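Local coordinates for citrate lyase subunit beta-like protein (Mycobacterium tuberculosis H37Rv, PDB 6AS5), which probably acts as a magnesium-dependent lyase of the HpcH/HpaI aldolase family and may play a role in fatty acid biosynthesis, at residues T69-N74 with T91-V96. Numbering follows the deposited sequence. Where two conformers were deposited one is given.
Sequences TVVRIN and TAYTTV. With AAE (acetoacetic acid), chain F; COA (coenzyme A), chain E.
With CG set anti to its own carbonyl carbon (chi1 -61°), Y93 brings its ring to V71 and T69; V71 in turn puts CG1 anti to its backbone N (chi1 178°), which leaves CG2 beside that N and 3.8 Å from Y93 CD2. The two side chains cross at about a right angle. T69 meets the same ring obliquely, its CB 3.7 Å from Y93 CE1, while the phenol hydroxyl bonds to the backbone N of L64. An ST turn shapes the approach to the strand, Y93 N donating to T91 OG1. Alongside this packing the backbones pair as parallel strands: V71 N donates to T95 O at 3.2 Å, a fairly straight bond (166° at the hydrogen), and V96 CA lies 3.1 Å from V71 O in a CA-H...O contact. Next to it one water bridges the two segments, donating to T69 O at 2.6 Å and accepting from T94 N. I73 CG2 reaches V96 CG1, with L88 of helix 79-88 packing on V71, I73 and V96. R72, turned away from 91-96, gives acetoacetic acid O8 a weak hydrogen bond from NH1 at the guanidinium edge, as D42 pairs with NE. Neighbouring strands 69-72 and 95-98, joined through helix 79-88, thus form a beta-alpha-beta crossover of the TIM barrel, with the substrate-binding arginine at the C-terminal end of strand 69-72, where such barrels carry their active sites.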
ATOM      1  N   THR A  69      12.016  17.978  24.295  1.00 23.88           N
ATOM      2  CA  THR A  69      13.168  17.299  23.743  1.00 30.43           C
ATOM      3  C   THR A  69      12.978  15.786  23.770  1.00 27.50           C
ATOM      4  O   THR A  69      12.558  15.209  24.775  1.00 22.46           O
ATOM      5  CB  THR A  69      14.452  17.660  24.503  1.00 35.98           C
ATOM      6  OG1 THR A  69      14.561  19.089  24.611  1.00 45.46           O
ATOM      7  CG2 THR A  69      15.674  17.098  23.785  1.00 25.79           C
ATOM      8  N   VAL A  70      13.285  15.170  22.638  1.00 16.83           N
ATOM      9  CA  VAL A  70      13.293  13.720  22.486  1.00 23.66           C
ATOM     10  C   VAL A  70      14.707  13.306  22.149  1.00 18.52           C
ATOM     11  O   VAL A  70      15.396  14.036  21.454  1.00 18.67           O
ATOM     12  CB  VAL A  70      12.392  13.303  21.321  1.00 14.32           C
ATOM     13  CG1 VAL A  70      12.535  11.790  21.023  1.00 17.43           C
ATOM     14  CG2 VAL A  70      10.956  13.679  21.635  1.00 16.27           C
ATOM     15  N   VAL A  71      15.142  12.149  22.639  1.00 21.18           N
ATOM     16  CA  VAL A  71      16.480  11.656  22.328  1.00 23.83           C
ATOM     17  C   VAL A  71      16.400  10.404  21.473  1.00 20.56           C
ATOM     18  O   VAL A  71      15.889   9.379  21.920  1.00 26.60           O
ATOM     19  CB  VAL A  71      17.288  11.302  23.601  1.00 18.64           C
ATOM     20  CG1 VAL A  71      18.655  10.753  23.215  1.00 18.21           C
ATOM     21  CG2 VAL A  71      17.437  12.517  24.518  1.00 18.75           C
ATOM     22  N   ARG A  72      16.904  10.473  20.249  1.00 17.32           N
ATOM     23  CA  ARG A  72      16.995   9.269  19.426  1.00 22.79           C
ATOM     24  C   ARG A  72      18.175   8.416  19.873  1.00 26.30           C
ATOM     25  O   ARG A  72      19.337   8.812  19.722  1.00 28.35           O
ATOM     26  CB  ARG A  72      17.118   9.583  17.930  1.00 21.51           C
ATOM     27  CG  ARG A  72      17.074   8.310  17.063  1.00 16.42           C
ATOM     28  CD  ARG A  72      16.879   8.605  15.578  1.00 20.85           C
ATOM     29  NE  ARG A  72      18.149   8.930  14.953  1.00 21.52           N
ATOM     30  CZ  ARG A  72      18.396   8.882  13.647  1.00 27.60           C
ATOM     31  NH1 ARG A  72      17.454   8.518  12.778  1.00 19.70           N
ATOM     32  NH2 ARG A  72      19.609   9.198  13.212  1.00 27.42           N
ATOM     33  N   ILE A  73      17.876   7.256  20.449  1.00 19.41           N
ATOM     34  CA  ILE A  73      18.921   6.352  20.885  1.00 20.79           C
ATOM     35  C   ILE A  73      19.273   5.416  19.735  1.00 20.88           C
ATOM     36  O   ILE A  73      18.802   5.600  18.619  1.00 25.83           O
ATOM     37  CB  ILE A  73      18.499   5.541  22.134  1.00 26.19           C
ATOM     38  CG1 ILE A  73      17.310   4.626  21.829  1.00 21.89           C
ATOM     39  CG2 ILE A  73      18.155   6.471  23.290  1.00 23.75           C
ATOM     40  CD1 ILE A  73      16.768   3.924  23.077  1.00 20.01           C
ATOM     41  N   ASN A  74      20.118   4.431  20.002  1.00 19.54           N
ATOM     42  CA  ASN A  74      20.459   3.421  19.007  1.00 23.14           C
ATOM     43  C   ASN A  74      19.487   2.226  19.021  1.00 24.94           C
ATOM     44  O   ASN A  74      18.667   2.091  19.925  1.00 27.07           O
ATOM     45  CB  ASN A  74      21.922   2.976  19.169  1.00 30.36           C
ATOM     46  CG  ASN A  74      22.917   4.056  18.728  1.00 35.08           C
ATOM     47  OD1 ASN A  74      23.162   4.247  17.531  1.00 37.27           O
ATOM     48  ND2 ASN A  74      23.484   4.773  19.697  1.00 33.53           N
ATOM     49  N   THR A  91      20.161  11.870  32.896  1.00 43.32           N
ATOM     50  CA  THR A  91      19.402  13.001  32.363  1.00 42.68           C
ATOM     51  C   THR A  91      17.966  12.947  32.860  1.00 41.17           C
ATOM     52  O   THR A  91      17.583  12.026  33.571  1.00 48.41           O
ATOM     53  CB  THR A  91      19.364  13.006  30.820  1.00 39.93           C
ATOM     54  OG1 THR A  91      18.450  11.998  30.356  1.00 43.65           O
ATOM     55  CG2 THR A  91      20.744  12.760  30.241  1.00 30.49           C
ATOM     56  N   ALA A  92      17.169  13.936  32.473  1.00 37.94           N
ATOM     57  CA  ALA A  92      15.751  13.945  32.820  1.00 35.57           C
ATOM     58  C   ALA A  92      14.873  13.719  31.586  1.00 33.77           C
ATOM     59  O   ALA A  92      13.700  14.095  31.576  1.00 34.23           O
ATOM     60  CB  ALA A  92      15.384  15.253  33.514  1.00 31.32           C
ATOM     61  N   TYR A  93      15.440  13.104  30.549  1.00 26.89           N
ATOM     62  CA  TYR A  93      14.690  12.864  29.317  1.00 29.25           C
ATOM     63  C   TYR A  93      13.829  11.611  29.423  1.00 27.96           C
ATOM     64  O   TYR A  93      14.321  10.541  29.784  1.00 31.98           O
ATOM     65  CB  TYR A  93      15.628  12.796  28.106  1.00 27.01           C
ATOM     66  CG  TYR A  93      16.386  14.075  27.884  1.00 23.09           C
ATOM     67  CD1 TYR A  93      15.720  15.266  27.646  1.00 27.15           C
ATOM     68  CD2 TYR A  93      17.773  14.097  27.919  1.00 31.87           C
ATOM     69  CE1 TYR A  93      16.421  16.452  27.448  1.00 32.64           C
ATOM     70  CE2 TYR A  93      18.483  15.275  27.726  1.00 36.15           C
ATOM     71  CZ  TYR A  93      17.802  16.445  27.494  1.00 30.03           C
ATOM     72  OH  TYR A  93      18.511  17.598  27.299  1.00 23.77           O
ATOM     73  N   THR A  94      12.540  11.749  29.122  1.00 27.48           N
ATOM     74  CA  THR A  94      11.593  10.654  29.348  1.00 29.18           C
ATOM     75  C   THR A  94      11.050  10.038  28.056  1.00 25.91           C
ATOM     76  O   THR A  94      10.417   8.979  28.083  1.00 23.72           O
ATOM     77  CB  THR A  94      10.400  11.114  30.188  1.00 31.93           C
ATOM     78  OG1 THR A  94       9.559  11.961  29.393  1.00 43.15           O
ATOM     79  CG2 THR A  94      10.869  11.872  31.401  1.00 35.60           C
ATOM     80  N   THR A  95      11.292  10.718  26.938  1.00 20.36           N
ATOM     81  CA  THR A  95      10.865  10.255  25.629  1.00 23.26           C
ATOM     82  C   THR A  95      12.077  10.000  24.742  1.00 25.13           C
ATOM     83  O   THR A  95      12.938  10.864  24.570  1.00 21.19           O
ATOM     84  CB  THR A  95       9.957  11.294  24.934  1.00 20.38           C
ATOM     85  OG1 THR A  95       8.908  11.674  25.833  1.00 26.02           O
ATOM     86  CG2 THR A  95       9.350  10.707  23.653  1.00 17.91           C
ATOM     87  N   VAL A  96      12.149   8.802  24.184  1.00 20.97           N
ATOM     88  CA  VAL A  96      13.239   8.462  23.293  1.00 18.95           C
ATOM     89  C   VAL A  96      12.673   8.077  21.939  1.00 21.22           C
ATOM     90  O   VAL A  96      11.508   7.706  21.834  1.00 22.62           O
ATOM     91  CB  VAL A  96      14.058   7.287  23.832  1.00 16.80           C
ATOM     92  CG1 VAL A  96      14.808   7.699  25.099  1.00 16.46           C
ATOM     93  CG2 VAL A  96      13.150   6.100  24.076  1.00 20.39           C
TER
HETATM   94  O1  AAE F 303      15.373   7.583   6.279  1.00 27.68           O
HETATM   95  C2  AAE F 303      16.166   7.533   7.261  1.00 32.37           C
HETATM   96  O3  AAE F 303      16.715   6.439   7.561  1.00 23.83           O
HETATM   97  C4  AAE F 303      16.463   8.778   8.040  1.00 37.37           C
HETATM   98  C5  AAE F 303      16.084   8.877   9.484  1.00 35.04           C
HETATM   99  O8  AAE F 303      16.484   8.061  10.292  1.00 27.07           O
HETATM  100  C9  AAE F 303      15.219   9.999   9.950  1.00 37.09           C
HETATM  101  N1A COA E 302      20.570  21.942  14.583  1.00 25.81           N
HETATM  102  C2A COA E 302      20.860  23.167  15.054  1.00 25.53           C
HETATM  103  N3A COA E 302      21.382  24.124  14.270  1.00 24.65           N
HETATM  104  C4A COA E 302      21.643  23.870  12.971  1.00 23.70           C
HETATM  105  C5A COA E 302      21.359  22.614  12.436  1.00 30.95           C
HETATM  106  C6A COA E 302      20.806  21.645  13.286  1.00 30.06           C
HETATM  107  N6A COA E 302      20.489  20.288  12.728  1.00 19.15           N
HETATM  108  N7A COA E 302      21.703  22.630  11.130  1.00 29.14           N
HETATM  109  C8A COA E 302      22.194  23.854  10.856  1.00 37.29           C
HETATM  110  N9A COA E 302      22.161  24.604  11.969  1.00 30.22           N
HETATM  111  C1B COA E 302      22.574  25.981  12.088  1.00 29.62           C
HETATM  112  C2B COA E 302      24.013  26.190  12.162  1.00 35.10           C
HETATM  113  O2B COA E 302      24.406  26.200  13.487  1.00 34.66           O
HETATM  114  C3B COA E 302      24.163  27.517  11.643  1.00 39.81           C
HETATM  115  O3B COA E 302      23.800  28.387  12.656  1.00 46.51           O
HETATM  116  P3B COA E 302      24.543  29.742  12.800  1.00 50.09           P
HETATM  117  O7A COA E 302      24.928  30.244  11.423  1.00 46.15           O
HETATM  118  O8A COA E 302      25.764  29.524  13.653  1.00 33.72           O
HETATM  119  O9A COA E 302      23.622  30.761  13.446  1.00 57.26           O
HETATM  120  C4B COA E 302      23.173  27.593  10.578  1.00 39.70           C
HETATM  121  O4B COA E 302      22.136  26.664  10.961  1.00 32.52           O
HETATM  122  C5B COA E 302      23.738  27.233   9.288  1.00 39.55           C
HETATM  123  O5B COA E 302      24.247  25.971   9.119  1.00 40.38           O
HETATM  124  P1A COA E 302      24.587  25.412   7.713  1.00 40.97           P
HETATM  125  O1A COA E 302      25.901  25.970   7.282  1.00 45.66           O
HETATM  126  O2A COA E 302      23.509  25.776   6.733  1.00 39.73           O
HETATM  127  O3A COA E 302      24.672  23.864   7.770  1.00 49.80           O
HETATM  128  P2A COA E 302      25.936  23.132   8.349  1.00 36.26           P
HETATM  129  O4A COA E 302      26.907  22.802   7.245  1.00 38.47           O
HETATM  130  O5A COA E 302      26.549  23.966   9.426  1.00 42.80           O
HETATM  131  O6A COA E 302      25.466  21.781   8.944  1.00 37.60           O
HETATM  132  CBP COA E 302      24.296  19.664   8.870  1.00 32.50           C
HETATM  133  CCP COA E 302      24.654  20.972   8.171  1.00 31.70           C
HETATM  134  CDP COA E 302      25.563  19.046   9.468  1.00 24.77           C
HETATM  135  CEP COA E 302      23.605  18.691   7.939  1.00 33.62           C
HETATM  136  CAP COA E 302      23.300  20.064   9.977  1.00 29.65           C
HETATM  137  OAP COA E 302      22.246  20.678   9.324  1.00 29.48           O
HETATM  138  C9P COA E 302      22.750  18.873  10.729  1.00 30.42           C
HETATM  139  O9P COA E 302      23.394  18.341  11.634  1.00 29.82           O
HETATM  140  N8P COA E 302      21.471  18.384  10.309  1.00 32.54           N
HETATM  141  C7P COA E 302      20.835  17.229  10.949  1.00 32.61           C
HETATM  142  C6P COA E 302      21.647  15.969  10.997  1.00 29.41           C
HETATM  143  C5P COA E 302      21.015  14.851  11.787  1.00 30.72           C
HETATM  144  O5P COA E 302      20.716  15.003  12.975  1.00 28.40           O
HETATM  145  N4P COA E 302      20.764  13.602  11.133  1.00 34.70           N
HETATM  146  C3P COA E 302      20.158  12.578  11.925  1.00 36.42           C
HETATM  147  C2P COA E 302      18.770  12.183  11.471  1.00 42.60           C
HETATM  148  S1P COA E 302      18.446  12.384   9.722  1.00 46.73           S
HETATM  149  O   HOH W   1      12.351  13.962  27.040  1.00 27.09           O